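Side-chain contacts in Cwp19 (PDB 5OQ3), which probably hydrolyses bacterial cell-wall peptidoglycan, the part present here being its TIM-barrel glycoside hydrolase domain rather than the whole protein: residues V244-I249 with A273-W278; V187-Y192 with T224-V229. All blocks are in the same frame, centred on the assembly; numbering follows the deposited sequence.

Contact 1: residues V244-I249 with A273-W278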
loop_
_atom_site.group_PDB
_atom_site.type_symbol
_atom_site.label_atom_id
_atom_site.label_comp_id
_atom_site.label_asym_id
_atom_site.label_seq_id
_atom_site.Cartn_x
_atom_site.Cartn_y
_atom_site.Cartn_z
ATOM N N VAL A 244 0.087 3.939 -5.884
ATOM C CA VAL A 244 1.009 3.667 -4.805
ATOM C C VAL A 244 0.749 4.660 -3.699
ATOM O O VAL A 244 0.504 5.845 -3.932
ATOM C CB VAL A 244 2.498 3.803 -5.313
ATOM C CG1 VAL A 244 3.494 3.554 -4.206
ATOM C CG2 VAL A 244 2.737 2.894 -6.493
ATOM N N SER A 245 0.882 4.139 -2.475
ATOM C CA SER A 245 0.774 4.930 -1.274
ATOM C C SER A 245 2.120 4.988 -0.545
ATOM O O SER A 245 2.438 4.090 0.247
ATOM C CB SER A 245 -0.294 4.359 -0.343
ATOM O OG SER A 245 -0.462 5.086 0.842
ATOM N N PRO A 246 2.936 6.035 -0.811
ATOM C CA PRO A 246 4.211 6.212 -0.129
ATOM C C PRO A 246 4.036 6.927 1.198
ATOM O O PRO A 246 2.970 7.488 1.527
ATOM C CB PRO A 246 4.992 7.045 -1.124
ATOM C CG PRO A 246 3.931 7.980 -1.636
ATOM C CD PRO A 246 2.658 7.146 -1.735
ATOM N N ALA A 247 5.129 6.928 1.936
ATOM C CA ALA A 247 5.182 7.735 3.147
ATOM C C ALA A 247 4.941 9.234 2.793
ATOM O O ALA A 247 5.143 9.689 1.657
ATOM C CB ALA A 247 6.524 7.562 3.816
ATOM N N GLY A 248 4.525 9.980 3.801
ATOM C CA GLY A 248 4.007 11.319 3.599
ATOM C C GLY A 248 5.005 12.441 3.331
ATOM O O GLY A 248 4.598 13.531 2.896
ATOM N N ILE A 249 6.284 12.194 3.608
ATOM C CA ILE A 249 7.346 13.135 3.291
ATOM C C ILE A 249 8.258 12.482 2.221
ATOM O O ILE A 249 8.767 11.365 2.397
ATOM C CB ILE A 249 8.163 13.542 4.534
ATOM C CG1 ILE A 249 7.288 14.376 5.480
ATOM C CG2 ILE A 249 9.423 14.313 4.137
ATOM C CD1 ILE A 249 7.885 14.562 6.850
ATOM N N ALA A 273 12.212 5.652 -2.358
ATOM C CA ALA A 273 10.924 5.856 -2.962
ATOM C C ALA A 273 10.853 7.303 -3.420
ATOM O O ALA A 273 10.573 8.200 -2.653
ATOM C CB ALA A 273 9.823 5.523 -1.973
ATOM N N ASP A 274 11.131 7.516 -4.675
ATOM C CA ASP A 274 11.269 8.825 -5.300
ATOM C C ASP A 274 9.918 9.206 -5.906
ATOM O O ASP A 274 9.715 9.169 -7.122
ATOM C CB ASP A 274 12.379 8.839 -6.326
ATOM C CG ASP A 274 12.697 10.233 -6.830
ATOM O OD1 ASP A 274 11.964 11.206 -6.493
ATOM O OD2 ASP A 274 13.699 10.334 -7.576
ATOM N N THR A 275 8.993 9.572 -5.042
ATOM C CA THR A 275 7.597 9.776 -5.474
ATOM C C THR A 275 7.519 10.857 -6.535
ATOM O O THR A 275 6.715 10.742 -7.445
ATOM C CB THR A 275 6.751 10.158 -4.273
ATOM O OG1 THR A 275 7.073 9.261 -3.216
ATOM C CG2 THR A 275 5.279 10.106 -4.626
ATOM N N ARG A 276 8.340 11.893 -6.424
ATOM C CA ARG A 276 8.320 12.931 -7.458
ATOM C C ARG A 276 8.627 12.361 -8.818
ATOM O O ARG A 276 7.994 12.750 -9.797
ATOM C CB ARG A 276 9.271 14.064 -7.084
ATOM C CG ARG A 276 9.397 15.069 -8.210
ATOM C CD ARG A 276 10.259 16.267 -7.839
ATOM N NE ARG A 276 9.571 17.091 -6.867
ATOM C CZ ARG A 276 10.115 18.132 -6.251
ATOM N NH1 ARG A 276 11.370 18.485 -6.505
ATOM N NH2 ARG A 276 9.412 18.852 -5.403
ATOM N N ALA A 277 9.634 11.503 -8.925
ATOM C CA ALA A 277 9.941 10.889 -10.213
ATOM C C ALA A 277 8.775 10.086 -10.720
ATOM O O ALA A 277 8.505 10.060 -11.939
ATOM C CB ALA A 277 11.198 9.989 -10.053
ATOM N N TRP A 278 8.094 9.351 -9.866
ATOM C CA TRP A 278 6.974 8.542 -10.288
ATOM C C TRP A 278 5.917 9.427 -10.926
ATOM O O TRP A 278 5.301 9.066 -11.930
ATOM C CB TRP A 278 6.345 7.793 -9.125
ATOM C CG TRP A 278 7.245 6.992 -8.275
ATOM C CD1 TRP A 278 8.502 6.538 -8.546
ATOM C CD2 TRP A 278 6.908 6.504 -6.980
ATOM N NE1 TRP A 278 9.002 5.859 -7.482
ATOM C CE2 TRP A 278 8.024 5.795 -6.509
ATOM C CE3 TRP A 278 5.758 6.597 -6.164
ATOM C CZ2 TRP A 278 8.048 5.226 -5.237
ATOM C CZ3 TRP A 278 5.783 6.028 -4.935
ATOM C CH2 TRP A 278 6.891 5.318 -4.480
HETATM O O HOH W 1 6.866 10.239 -0.596
#
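Pro246 and Trp278 have the most surface buried here, and the two meet where Pro246 CB comes within 4.0 Å of Trp278 CZ3. The CB-CG side of the same proline also lies against Thr275, with Pro246 CB 3.7 Å from Thr275 OG1 and Pro246 CG 3.9 Å from Thr275 CG2. Val244, at the end of strand 241-244, crosses the indole at about a right angle. Its CG1, anti to the backbone N (chi1 179°), is pressed to 3.4 Å from Trp278 CZ3 and also comes near CH2, so Val244 and Pro246 both converge on CZ3, obliquely. Within its own helix the indole folds back over the first turn, Asp274 O and Thr275 CA lying above one face near the rim. Phe193 and Leu226 also pack on it.

Thr275 OG1 is tied across the contact by a water, 2.8 Å away, which donates to Ala247 O at 2.9 Å. The join between the loop after barrel strand 241-244 and the start of helix 275-280 is therefore chiefly apolar: direct contact is van der Waals, between aliphatic carbons, the indole and the Thr275 side chain, and the polar link is carried by a single bridging water.

Contact 2: residues V187-Y192 with T224-V229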
loop_
_atom_site.group_PDB
_atom_site.type_symbol
_atom_site.label_atom_id
_atom_site.label_comp_id
_atom_site.label_asym_id
_atom_site.label_seq_id
_atom_site.Cartn_x
_atom_site.Cartn_y
_atom_site.Cartn_z
ATOM N N VAL A 187 -4.856 -1.919 -8.927
ATOM C CA VAL A 187 -3.688 -2.543 -8.254
ATOM C C VAL A 187 -3.037 -1.437 -7.424
ATOM O O VAL A 187 -2.853 -0.330 -7.924
ATOM C CB VAL A 187 -2.708 -3.112 -9.330
ATOM C CG1 VAL A 187 -1.391 -3.531 -8.687
ATOM C CG2 VAL A 187 -3.373 -4.216 -10.147
ATOM N N HIS A 188 -2.712 -1.769 -6.175
ATOM C CA HIS A 188 -2.216 -0.822 -5.210
ATOM C C HIS A 188 -0.963 -1.372 -4.515
ATOM O O HIS A 188 -0.977 -2.538 -4.058
ATOM C CB HIS A 188 -3.296 -0.624 -4.161
ATOM C CG HIS A 188 -2.989 0.367 -3.074
ATOM N ND1 HIS A 188 -3.418 1.673 -3.138
ATOM C CD2 HIS A 188 -2.394 0.216 -1.876
ATOM C CE1 HIS A 188 -3.068 2.296 -2.024
ATOM N NE2 HIS A 188 -2.443 1.439 -1.243
ATOM N N PHE A 189 0.097 -0.563 -4.423
ATOM C CA PHE A 189 1.237 -0.859 -3.531
ATOM C C PHE A 189 1.219 0.170 -2.411
ATOM O O PHE A 189 0.933 1.342 -2.659
ATOM C CB PHE A 189 2.612 -0.736 -4.251
ATOM C CG PHE A 189 2.888 -1.762 -5.337
ATOM C CD1 PHE A 189 2.051 -2.849 -5.647
ATOM C CD2 PHE A 189 4.062 -1.658 -6.026
ATOM C CE1 PHE A 189 2.379 -3.758 -6.650
ATOM C CE2 PHE A 189 4.406 -2.581 -6.993
ATOM C CZ PHE A 189 3.573 -3.613 -7.304
ATOM N N ASP A 190 1.563 -0.279 -1.200
ATOM C CA ASP A 190 1.743 0.641 -0.091
ATOM C C ASP A 190 3.196 1.099 -0.007
ATOM O O ASP A 190 3.877 1.217 -1.046
ATOM C CB ASP A 190 1.147 0.098 1.215
ATOM C CG ASP A 190 1.816 -1.154 1.724
ATOM O OD1 ASP A 190 2.131 -2.038 0.889
ATOM O OD2 ASP A 190 1.920 -1.337 2.963
ATOM N N ASP A 191 3.710 1.404 1.176
ATOM C CA ASP A 191 4.842 2.307 1.302
ATOM C C ASP A 191 6.191 1.626 1.515
ATOM O O ASP A 191 7.178 2.338 1.721
ATOM C CB ASP A 191 4.581 3.291 2.462
ATOM C CG ASP A 191 4.220 2.597 3.790
ATOM O OD1 ASP A 191 3.156 1.908 3.905
ATOM O OD2 ASP A 191 5.021 2.740 4.738
ATOM N N TYR A 192 6.260 0.296 1.398
ATOM C CA TYR A 192 7.485 -0.432 1.693
ATOM C C TYR A 192 8.255 -0.725 0.411
ATOM O O TYR A 192 7.746 -1.369 -0.514
ATOM C CB TYR A 192 7.239 -1.708 2.492
ATOM C CG TYR A 192 6.549 -1.480 3.805
ATOM C CD1 TYR A 192 7.248 -0.977 4.898
ATOM C CD2 TYR A 192 5.191 -1.749 3.963
ATOM C CE1 TYR A 192 6.617 -0.760 6.105
ATOM C CE2 TYR A 192 4.551 -1.531 5.182
ATOM C CZ TYR A 192 5.276 -1.058 6.236
ATOM O OH TYR A 192 4.638 -0.839 7.426
ATOM N N THR A 224 11.617 1.468 -11.985
ATOM C CA THR A 224 11.505 0.476 -13.047
ATOM C C THR A 224 10.428 -0.532 -12.748
ATOM O O THR A 224 9.711 -0.988 -13.627
ATOM C CB THR A 224 12.865 -0.274 -13.211
ATOM O OG1 THR A 224 13.877 0.652 -13.605
ATOM C CG2 THR A 224 12.823 -1.270 -14.293
ATOM N N LEU A 225 10.361 -0.974 -11.501
ATOM C CA LEU A 225 9.318 -1.904 -11.087
ATOM C C LEU A 225 7.943 -1.282 -11.304
ATOM O O LEU A 225 7.063 -1.880 -11.924
ATOM C CB LEU A 225 9.465 -2.330 -9.622
ATOM C CG LEU A 225 8.311 -3.219 -9.162
ATOM C CD1 LEU A 225 8.235 -4.538 -9.919
ATOM C CD2 LEU A 225 8.439 -3.437 -7.669
ATOM N N LEU A 226 7.751 -0.072 -10.799
ATOM C CA LEU A 226 6.474 0.606 -10.994
ATOM C C LEU A 226 6.100 0.752 -12.447
ATOM O O LEU A 226 4.965 0.444 -12.850
ATOM C CB LEU A 226 6.419 1.948 -10.257
ATOM C CG LEU A 226 6.691 1.940 -8.756
ATOM C CD1 LEU A 226 6.530 3.344 -8.181
ATOM C CD2 LEU A 226 5.942 0.976 -7.942
ATOM N N ARG A 227 7.043 1.231 -13.243
ATOM C CA ARG A 227 6.842 1.348 -14.684
ATOM C C ARG A 227 6.388 0.048 -15.296
ATOM O O ARG A 227 5.452 0.010 -16.103
ATOM C CB ARG A 227 8.147 1.822 -15.326
ATOM C CG ARG A 227 8.086 2.019 -16.816
ATOM C CD ARG A 227 9.493 2.109 -17.407
ATOM N NE ARG A 227 10.136 0.789 -17.338
ATOM C CZ ARG A 227 11.404 0.543 -17.648
ATOM N NH1 ARG A 227 12.218 1.561 -17.979
ATOM N NH2 ARG A 227 11.877 -0.711 -17.631
ATOM N N ASP A 228 7.089 -1.022 -14.971
ATOM C CA ASP A 228 6.844 -2.314 -15.619
ATOM C C ASP A 228 5.533 -2.943 -15.152
ATOM O O ASP A 228 4.836 -3.566 -15.918
ATOM C CB ASP A 228 8.006 -3.278 -15.331
ATOM C CG ASP A 228 9.297 -2.944 -16.129
ATOM O OD1 ASP A 228 9.280 -2.004 -16.972
ATOM O OD2 ASP A 228 10.265 -3.693 -15.882
ATOM N N VAL A 229 5.138 -2.732 -13.904
ATOM C CA VAL A 229 3.852 -3.190 -13.393
ATOM C C VAL A 229 2.736 -2.417 -14.108
ATOM O O VAL A 229 1.775 -3.023 -14.605
ATOM C CB VAL A 229 3.771 -2.998 -11.850
ATOM C CG1 VAL A 229 2.324 -3.216 -11.348
ATOM C CG2 VAL A 229 4.696 -3.997 -11.155
#
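Phe189 reaches from the end of strand 186-189 toward three aliphatic side chains of helix 214-236, and its ring is the piece that all three touch. Each meets the ring obliquely: the two leucines share CE2, and Val229 sits at CZ. The Leu226 and Phe189 side chains pass alongside each other, pointing opposite ways, with Leu226 CD2 lying 3.8 Å from Phe189 CD2 and 4.0 Å from Phe189 CE2. Val229 comes from the opposing direction, and its CG2 stops 4.0 Å from Phe189 CZ. The Leu225 side chain runs at a slant to that of Phe189, and its CD2 is the farthest of the three methyls, 4.2 Å from Phe189 CE2.

Phe189 points at the helix from its CB onward, and chi1 of -67° sets CG beside the backbone N and anti to the carbonyl carbon. In Leu226 the bond leaving the backbone does not aim at the strand; chi2 of -177° runs CD1 on in an extended line and leaves CD2, the other methyl, turned toward the ring. Leu225, one residue earlier, and Val229, one turn after Leu225, point toward the strand from the start. The contact is wholly apolar, and the four touching residues are buried.

On the outward side of the helix, NE and NH2 of Arg227 both donate to OD1 of Asp228 in a salt bridge, from the same face of the carboxylate.

Segments 187-189 and 224-229 run nearly antiparallel, at 172°, their axes 11.5 Å apart at closest approach, as expected for a barrel strand and the helix that returns the chain outside it. Phe242 of adjacent strand 241-244 packs edge-to-face on Phe189 and also touches Leu226 and Val229, while Phe123 of strand 118-123 and Ile175 of helix 165-181 also touch Phe189.

In the fold
Both contacts belong to one TIM barrel, the eight-stranded parallel barrel of this domain, and their centres lie 10 Å apart. They follow in series: contact 2 joins strand 186-189 to helix 214-236, and the chain then enters strand 241-244, whose end and following loop meet helix 275-280 in contact 1. The two strands are neighbours in the barrel, and Ser245 N probably hydrogen-bonds to Phe189 O at 2.8 Å. Farther out, Trp278 CE2 packs 3.3 Å from Leu226 CD1, so the two helices also meet. Successive strand-to-helix units are thus joined both through the barrel wall and through the layer packed around it.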